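Local coordinates for protein copper-containing nitrite reductase (Hyphomicrobium denitrificans 1NES1, PDB 6TFD) that probably reduces nitrite to nitric oxide at its copper centres, using electrons delivered by a cytochrome c, at residues Pro29-Leu34 against Thr67-Leu72; Ile148-Ala153 against Leu330-Val335; Val167-Glu172 against Asp206-His211. All coordinates share one frame; numbering follows the deposited sequence.

In the fold
Interaction 1 closes first, in the N-terminal copper domain, where it pairs the first strand of a four-stranded sheet with strand 67-73. Interaction 2 then ties the irregular segment 148-153 to the turn that ends edge strand 328-331 of a different sheet. Interaction 3 is nested inside the loop that interaction 2 closes, and repeats the parallel pairing of interaction 1 in another domain. Centre to centre, interaction 2 is about 25 Å from interaction 1 and about 23 Å from interaction 3, whereas interactions 1 and 3 are about 48 Å apart, on opposite sides of the chain's centre. These two thus pair strands within separate sheets, while interaction 2 joins parts of the chain 177 residues apart.

Interaction 1: Pro29-Leu34 against Thr67-Leu72; sequences PVVFTL and TVQINL
In the cupredoxin sheet of the N-terminal copper domain, Val30-Leu34 and Thr67-Leu72 form a parallel pair of neighbouring strands, flanked by strands 42-48 and 100-106. The residues run in step from Val30 beside Val68 to Leu34 beside Leu72. Backbone bonds alternate in the parallel manner: Val30 N reaches Thr67 O at 3.0 Å and Val30 O receives Gln69 N, then Phe32 uses its N and O in the same way with Gln69 O and Asn71 N, and Leu34 N closes on Asn71 O at 2.7 Å.

The two faces differ in chemistry. Branched and aromatic residues suit the inner one: Val30 CG1 lies 3.9 Å from Val68 CG2, the two side chains side by side, while Val68 CG1 approaches the edge of the Phe32 ring. Strand 60-63 packs over this side, and at its far end Leu72 nears His80, a ligand of this domain's copper. The face of Val31, Thr33, Gln69 and Asn71 is more polar, and its Gln69 and Asn71 touch Ser267 and Tyr318 of the second subunit.

Asn71 suits this face because its amide both gives and accepts. With CG anti to the carbonyl carbon (chi1 -50°), ND2 is brought to Thr33 OG1, to which it gives a straight bond 3.3 Å long. Gln69 NE2 lies 3.0 Å from Asn71 OD1, which it meets in plane on a lone pair. A leucine in place of Asn71 would probably leave Thr33 OG1 without its amide donor and let the Gln69 amide turn more freely. Asn71 ND2 has Val31 CG1 as a second neighbour, 3.4 Å away.

Interaction 2: Ile148-Ala153 against Leu330-Val335; sequences ITRDPA and LFNGSV
The carboxamide of Asn332 and the carbonyl group of Arg150 are the flat groups that meet here, and they do so through an N-H rather than by lying face on face. Asn332 ND2 donates to Arg150 O at 2.8 Å. The acceptor sits 16° out of the amide plane and the donor is tilted 33° from the carbonyl plane, so the two groups are skewed. Beside this bond, Arg150 CB lies 4.1 Å and Pro152 CD 4.3 Å from Asn332 ND2. The guanidinium of Arg150 leads elsewhere, to Pro196 O and to a salt bridge with Asp154.

Asn332 and Gly333 are the two central residues of a type I' beta turn from Phe331 to Ser334, which follows edge strand 328-331. Asn-Gly is the classic pair for this turn, since both positions have positive phi. Gly333 suits its place for a second reason: a CB on it would fall 2.9 Å from Ile148 CD1. That methyl instead rests 3.5 Å from Gly333 O, a carbonyl that also accepts from Tyr188 OH. Thr149 leans over the turn, its CA 3.4 Å from Asn332 O, but the placing of its methyl group is doubtful.

Farther along, Asp151 OD1 accepts from Ala153 N at 3.0 Å, an Asx turn with Pro152 at its middle, while OD2 is taken by His342.

The chemistry is that of a buried amide with both ends used: Asn332 OD1 accepts from Met298 N, and ND2 adds a weak bond to Tyr296 O. One side chain thereby ties the irregular segment 148-153 to strand 293-302, and both polar ends of this buried amide have partners.

Interaction 3: Val167-Glu172 against Asp206-His211; sequences VRIDLE and DTVELH
Backbone hydrogen bonds join Val167-Leu171 to Thr207-His211 as parallel strands. Val167 N reaches Thr207 O and Val167 O takes Glu209 N, each at 2.7 Å. Ile169 repeats the pattern with Glu209 O and His211 N, and Leu171 N closes the series on His211 O.

Stacking and charge occupy the face of Arg168, Glu209, Asp170 and His211. The guanidinium of Arg168 lies flat on the imidazole, their centres 3.5 Å apart and their planes at 15°, with NH2 over the middle of the ring. An extended chain from CG to NE carries it across the strands. Arg168 NH2 also forms a salt bridge with Asp170 OD1, 3.1 Å away in the guanidinium plane. This leaves the arginine's face for the histidine.

Both strands belong to a mixed sheet of a cupredoxin domain, in which 207-214 runs between 166-181 (parallel) and 246-252 (antiparallel).

Histidine-carboxylate bonding fixes the imidazole's rotation: His211 NE2 donates almost straight (178°) to the anti lone pair of Glu209 OE1, 2.9 Å away. The other ring nitrogen, ND1, has a weak bond to Glu246 OE2.

Apolar contacts fill the opposite face, where branched aliphatic residues interlock. Ile169 CD1 touches Val208 CG1 at 3.6 Å, and Leu210 CD1 sits between Ile169 CG2 and Leu171 CD1, 3.7 Å from the latter.

Interaction 1: Pro29-Leu34 against Thr67-Leu72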
# COMPACT_ATOMS: atom_id res chain seq x y z
N PRO A 29 -1.69 -29.02 -24.23
CA PRO A 29 -0.32 -28.91 -23.72
C PRO A 29 -0.24 -28.88 -22.18
O PRO A 29 -1.17 -28.42 -21.55
CB PRO A 29 0.19 -27.58 -24.33
CG PRO A 29 -1.06 -26.75 -24.58
CD PRO A 29 -2.12 -27.78 -24.92
N VAL A 30 0.85 -29.41 -21.62
CA VAL A 30 1.25 -29.21 -20.20
C VAL A 30 1.90 -27.81 -20.11
O VAL A 30 2.87 -27.52 -20.85
CB VAL A 30 2.15 -30.36 -19.68
CG1 VAL A 30 3.38 -30.54 -20.52
CG2 VAL A 30 2.54 -30.22 -18.21
N VAL A 31 1.34 -26.96 -19.26
CA VAL A 31 1.65 -25.51 -19.21
C VAL A 31 2.34 -25.18 -17.89
O VAL A 31 1.86 -25.64 -16.83
CB VAL A 31 0.36 -24.70 -19.38
CG1 VAL A 31 0.64 -23.21 -19.50
CG2 VAL A 31 -0.42 -25.21 -20.58
N PHE A 32 3.41 -24.39 -17.96
CA PHE A 32 4.14 -23.82 -16.81
C PHE A 32 4.29 -22.32 -17.02
O PHE A 32 4.57 -21.86 -18.14
CB PHE A 32 5.50 -24.50 -16.66
CG PHE A 32 5.45 -26.00 -16.61
CD1 PHE A 32 5.19 -26.66 -15.42
CD2 PHE A 32 5.69 -26.75 -17.75
CE1 PHE A 32 5.14 -28.04 -15.38
CE2 PHE A 32 5.66 -28.14 -17.70
CZ PHE A 32 5.38 -28.78 -16.52
N THR A 33 4.08 -21.55 -15.96
CA THR A 33 4.28 -20.08 -15.96
C THR A 33 5.42 -19.75 -15.00
O THR A 33 5.44 -20.30 -13.88
CB THR A 33 2.98 -19.36 -15.60
OG1 THR A 33 1.93 -19.94 -16.38
CG2 THR A 33 3.07 -17.87 -15.83
N LEU A 34 6.37 -18.93 -15.44
CA LEU A 34 7.54 -18.55 -14.62
C LEU A 34 7.57 -17.04 -14.56
O LEU A 34 7.56 -16.42 -15.64
CB LEU A 34 8.82 -19.08 -15.28
CG LEU A 34 8.93 -20.60 -15.39
CD1 LEU A 34 10.26 -20.97 -16.02
CD2 LEU A 34 8.78 -21.28 -14.04
N THR A 67 3.50 -32.16 -25.31
CA THR A 67 3.75 -30.79 -25.81
C THR A 67 3.83 -29.88 -24.59
O THR A 67 2.89 -29.90 -23.74
CB THR A 67 2.67 -30.38 -26.81
OG1 THR A 67 2.70 -31.32 -27.88
CG2 THR A 67 2.91 -29.00 -27.39
N VAL A 68 4.93 -29.12 -24.49
CA VAL A 68 5.29 -28.29 -23.31
C VAL A 68 5.17 -26.84 -23.74
O VAL A 68 5.76 -26.49 -24.79
CB VAL A 68 6.70 -28.64 -22.80
CG1 VAL A 68 7.16 -27.73 -21.67
CG2 VAL A 68 6.76 -30.09 -22.36
N GLN A 69 4.37 -26.06 -23.00
CA GLN A 69 4.20 -24.60 -23.18
C GLN A 69 4.76 -23.96 -21.91
O GLN A 69 4.36 -24.41 -20.80
CB GLN A 69 2.73 -24.24 -23.39
CG GLN A 69 2.48 -22.78 -23.78
CD GLN A 69 1.02 -22.38 -23.71
OE1 GLN A 69 0.13 -23.08 -24.19
NE2 GLN A 69 0.75 -21.22 -23.12
N ILE A 70 5.71 -23.04 -22.07
CA ILE A 70 6.31 -22.29 -20.93
C ILE A 70 6.00 -20.81 -21.17
O ILE A 70 6.34 -20.30 -22.25
CB ILE A 70 7.82 -22.55 -20.82
CG1 ILE A 70 8.12 -24.00 -20.43
CG2 ILE A 70 8.48 -21.56 -19.85
CD1 ILE A 70 9.59 -24.36 -20.54
N ASN A 71 5.36 -20.18 -20.19
CA ASN A 71 5.06 -18.73 -20.19
C ASN A 71 6.06 -17.99 -19.28
O ASN A 71 5.95 -18.14 -18.03
CB ASN A 71 3.63 -18.49 -19.70
CG ASN A 71 2.61 -19.34 -20.41
OD1 ASN A 71 2.60 -19.42 -21.65
ND2 ASN A 71 1.74 -19.96 -19.63
N LEU A 72 6.95 -17.19 -19.86
CA LEU A 72 7.85 -16.29 -19.09
C LEU A 72 7.22 -14.90 -18.89
O LEU A 72 6.93 -14.22 -19.90
CB LEU A 72 9.20 -16.16 -19.80
CG LEU A 72 10.25 -15.39 -19.01
CD1 LEU A 72 10.57 -16.12 -17.71
CD2 LEU A 72 11.50 -15.17 -19.83

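Interaction 2: Ile148-Ala153 against Leu330-Val335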
# COMPACT_ATOMS: atom_id res chain seq x y z
N ILE A 148 -19.03 -35.40 -12.01
CA ILE A 148 -20.29 -34.67 -12.29
C ILE A 148 -20.41 -34.34 -13.78
O ILE A 148 -21.40 -33.65 -14.13
CB ILE A 148 -20.43 -33.42 -11.38
CG1 ILE A 148 -19.24 -32.45 -11.46
CG2 ILE A 148 -20.69 -33.88 -9.94
CD1 ILE A 148 -18.88 -31.95 -12.84
N THR A 149 -19.52 -34.85 -14.64
CA THR A 149 -19.64 -34.63 -16.10
C THR A 149 -20.59 -35.67 -16.72
O THR A 149 -20.39 -36.88 -16.53
CB THR A 149 -18.30 -34.51 -16.84
OG1 THR A 149 -17.86 -35.78 -17.31
CG2 THR A 149 -17.22 -33.85 -16.01
N ARG A 150 -21.60 -35.15 -17.42
CA ARG A 150 -22.47 -35.86 -18.39
C ARG A 150 -21.64 -36.40 -19.56
O ARG A 150 -20.96 -35.60 -20.21
CB ARG A 150 -23.49 -34.86 -18.93
CG ARG A 150 -24.50 -35.46 -19.91
CD ARG A 150 -25.54 -36.35 -19.24
NE ARG A 150 -26.29 -35.61 -18.24
CZ ARG A 150 -26.98 -36.16 -17.24
NH1 ARG A 150 -27.02 -37.47 -17.12
NH2 ARG A 150 -27.60 -35.40 -16.35
N ASP A 151 -21.73 -37.70 -19.87
CA ASP A 151 -21.14 -38.24 -21.11
C ASP A 151 -21.88 -37.59 -22.28
O ASP A 151 -23.10 -37.52 -22.27
CB ASP A 151 -21.18 -39.77 -21.16
CG ASP A 151 -20.22 -40.33 -22.21
OD1 ASP A 151 -20.57 -40.32 -23.39
OD2 ASP A 151 -19.08 -40.68 -21.83
N PRO A 152 -21.17 -37.08 -23.31
CA PRO A 152 -21.83 -36.48 -24.47
C PRO A 152 -22.69 -37.48 -25.26
O PRO A 152 -23.53 -37.07 -26.04
CB PRO A 152 -20.65 -35.98 -25.31
CG PRO A 152 -19.50 -36.85 -24.90
CD PRO A 152 -19.71 -37.06 -23.42
N ALA A 153 -22.45 -38.78 -25.07
CA ALA A 153 -23.23 -39.88 -25.69
C ALA A 153 -24.47 -40.20 -24.84
O ALA A 153 -25.30 -40.98 -25.31
CB ALA A 153 -22.36 -41.10 -25.86
N LEU A 330 -15.95 -24.21 -19.19
CA LEU A 330 -16.09 -25.69 -19.22
C LEU A 330 -17.15 -26.17 -20.22
O LEU A 330 -18.20 -25.54 -20.32
CB LEU A 330 -16.46 -26.14 -17.81
CG LEU A 330 -15.58 -25.56 -16.70
CD1 LEU A 330 -16.16 -25.88 -15.33
CD2 LEU A 330 -14.16 -26.10 -16.80
N PHE A 331 -16.87 -27.29 -20.89
CA PHE A 331 -17.87 -28.19 -21.52
C PHE A 331 -18.23 -29.30 -20.52
O PHE A 331 -17.31 -29.93 -19.95
CB PHE A 331 -17.35 -28.88 -22.80
CG PHE A 331 -16.99 -28.00 -23.97
CD1 PHE A 331 -17.89 -27.08 -24.48
CD2 PHE A 331 -15.75 -28.11 -24.58
CE1 PHE A 331 -17.55 -26.27 -25.56
CE2 PHE A 331 -15.41 -27.31 -25.66
CZ PHE A 331 -16.30 -26.38 -26.14
N ASN A 332 -19.53 -29.54 -20.33
CA ASN A 332 -20.07 -30.67 -19.53
C ASN A 332 -19.37 -30.71 -18.17
O ASN A 332 -18.88 -31.78 -17.80
CB ASN A 332 -19.93 -31.99 -20.29
CG ASN A 332 -20.84 -32.10 -21.50
OD1 ASN A 332 -21.23 -31.11 -22.09
ND2 ASN A 332 -21.17 -33.32 -21.90
N GLY A 333 -19.26 -29.58 -17.46
CA GLY A 333 -19.05 -29.54 -16.00
C GLY A 333 -17.60 -29.51 -15.49
O GLY A 333 -17.41 -29.16 -14.30
N SER A 334 -16.58 -29.89 -16.26
CA SER A 334 -15.25 -30.10 -15.65
C SER A 334 -14.10 -29.92 -16.65
O SER A 334 -14.29 -30.03 -17.89
CB SER A 334 -15.17 -31.45 -14.96
OG SER A 334 -14.86 -32.48 -15.87
N VAL A 335 -12.93 -29.65 -16.07
CA VAL A 335 -11.66 -29.62 -16.82
C VAL A 335 -11.36 -31.08 -17.19
O VAL A 335 -11.41 -31.95 -16.30
CB VAL A 335 -10.53 -28.97 -16.01
CG1 VAL A 335 -9.25 -28.88 -16.84
CG2 VAL A 335 -10.92 -27.60 -15.47

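Interaction 3: Val167-Glu172 against Asp206-His211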
# COMPACT_ATOMS: atom_id res chain seq x y z
N VAL A 167 -46.03 -37.39 -21.71
CA VAL A 167 -44.70 -37.93 -21.29
C VAL A 167 -44.44 -37.42 -19.87
O VAL A 167 -44.62 -36.19 -19.64
CB VAL A 167 -43.57 -37.53 -22.25
CG1 VAL A 167 -42.22 -38.07 -21.79
CG2 VAL A 167 -43.84 -37.97 -23.68
N ARG A 168 -44.07 -38.32 -18.96
CA ARG A 168 -43.68 -37.99 -17.56
C ARG A 168 -42.16 -37.87 -17.51
O ARG A 168 -41.47 -38.78 -18.02
CB ARG A 168 -44.20 -39.03 -16.57
CG ARG A 168 -43.37 -39.12 -15.30
CD ARG A 168 -44.11 -39.75 -14.14
NE ARG A 168 -43.43 -39.43 -12.90
CZ ARG A 168 -43.89 -39.68 -11.68
NH1 ARG A 168 -45.06 -40.28 -11.51
NH2 ARG A 168 -43.18 -39.34 -10.62
N ILE A 169 -41.66 -36.77 -16.92
CA ILE A 169 -40.21 -36.49 -16.72
C ILE A 169 -39.97 -36.27 -15.22
O ILE A 169 -40.74 -35.50 -14.58
CB ILE A 169 -39.79 -35.29 -17.57
CG1 ILE A 169 -39.90 -35.63 -19.06
CG2 ILE A 169 -38.40 -34.83 -17.20
CD1 ILE A 169 -39.78 -34.43 -19.96
N ASP A 170 -38.94 -36.93 -14.68
CA ASP A 170 -38.52 -36.80 -13.27
C ASP A 170 -37.16 -36.12 -13.22
O ASP A 170 -36.22 -36.63 -13.85
CB ASP A 170 -38.45 -38.15 -12.57
CG ASP A 170 -39.84 -38.71 -12.31
OD1 ASP A 170 -40.68 -37.95 -11.78
OD2 ASP A 170 -40.08 -39.87 -12.69
N LEU A 171 -37.11 -35.01 -12.51
CA LEU A 171 -35.88 -34.22 -12.28
C LEU A 171 -35.66 -34.17 -10.79
O LEU A 171 -36.68 -33.96 -10.08
CB LEU A 171 -36.05 -32.82 -12.86
CG LEU A 171 -35.95 -32.72 -14.38
CD1 LEU A 171 -36.14 -31.27 -14.84
CD2 LEU A 171 -34.62 -33.26 -14.89
N GLU A 172 -34.41 -34.39 -10.36
CA GLU A 172 -33.95 -34.27 -8.95
C GLU A 172 -32.84 -33.21 -8.84
O GLU A 172 -31.76 -33.35 -9.50
CB GLU A 172 -33.48 -35.63 -8.41
CG GLU A 172 -33.69 -35.72 -6.92
CD GLU A 172 -32.93 -36.80 -6.17
OE1 GLU A 172 -33.09 -36.86 -4.92
OE2 GLU A 172 -32.19 -37.57 -6.82
N ASP A 206 -46.86 -33.13 -27.70
CA ASP A 206 -46.82 -33.92 -26.43
C ASP A 206 -47.28 -33.03 -25.26
O ASP A 206 -47.23 -31.79 -25.38
CB ASP A 206 -45.45 -34.53 -26.16
CG ASP A 206 -45.09 -35.73 -27.03
OD1 ASP A 206 -45.98 -36.15 -27.79
OD2 ASP A 206 -43.92 -36.25 -26.94
N THR A 207 -47.78 -33.65 -24.20
CA THR A 207 -48.05 -33.01 -22.90
C THR A 207 -46.98 -33.55 -21.95
O THR A 207 -46.80 -34.79 -21.90
CB THR A 207 -49.52 -33.24 -22.49
OG1 THR A 207 -50.35 -32.34 -23.23
CG2 THR A 207 -49.79 -33.00 -21.02
N VAL A 208 -46.21 -32.65 -21.31
CA VAL A 208 -45.13 -33.03 -20.36
C VAL A 208 -45.68 -32.95 -18.94
O VAL A 208 -46.21 -31.87 -18.57
CB VAL A 208 -43.88 -32.15 -20.55
CG1 VAL A 208 -42.81 -32.48 -19.53
CG2 VAL A 208 -43.34 -32.27 -21.96
N GLU A 209 -45.61 -34.07 -18.21
CA GLU A 209 -45.91 -34.19 -16.75
C GLU A 209 -44.56 -34.18 -16.02
O GLU A 209 -43.91 -35.25 -15.98
CB GLU A 209 -46.74 -35.44 -16.44
CG GLU A 209 -47.17 -35.60 -14.98
CD GLU A 209 -47.85 -36.93 -14.65
OE1 GLU A 209 -47.64 -37.47 -13.54
OE2 GLU A 209 -48.60 -37.43 -15.48
N LEU A 210 -44.15 -33.02 -15.50
CA LEU A 210 -42.82 -32.85 -14.86
C LEU A 210 -42.94 -33.00 -13.34
O LEU A 210 -43.71 -32.24 -12.74
CB LEU A 210 -42.25 -31.48 -15.19
CG LEU A 210 -40.91 -31.23 -14.52
CD1 LEU A 210 -39.81 -31.85 -15.34
CD2 LEU A 210 -40.67 -29.76 -14.32
N HIS A 211 -42.14 -33.90 -12.76
CA HIS A 211 -41.93 -34.06 -11.30
C HIS A 211 -40.53 -33.55 -10.91
O HIS A 211 -39.54 -34.19 -11.31
CB HIS A 211 -42.12 -35.54 -10.92
CG HIS A 211 -43.53 -35.99 -11.10
ND1 HIS A 211 -44.41 -36.06 -10.03
CD2 HIS A 211 -44.23 -36.33 -12.21
CE1 HIS A 211 -45.60 -36.44 -10.48
NE2 HIS A 211 -45.51 -36.60 -11.81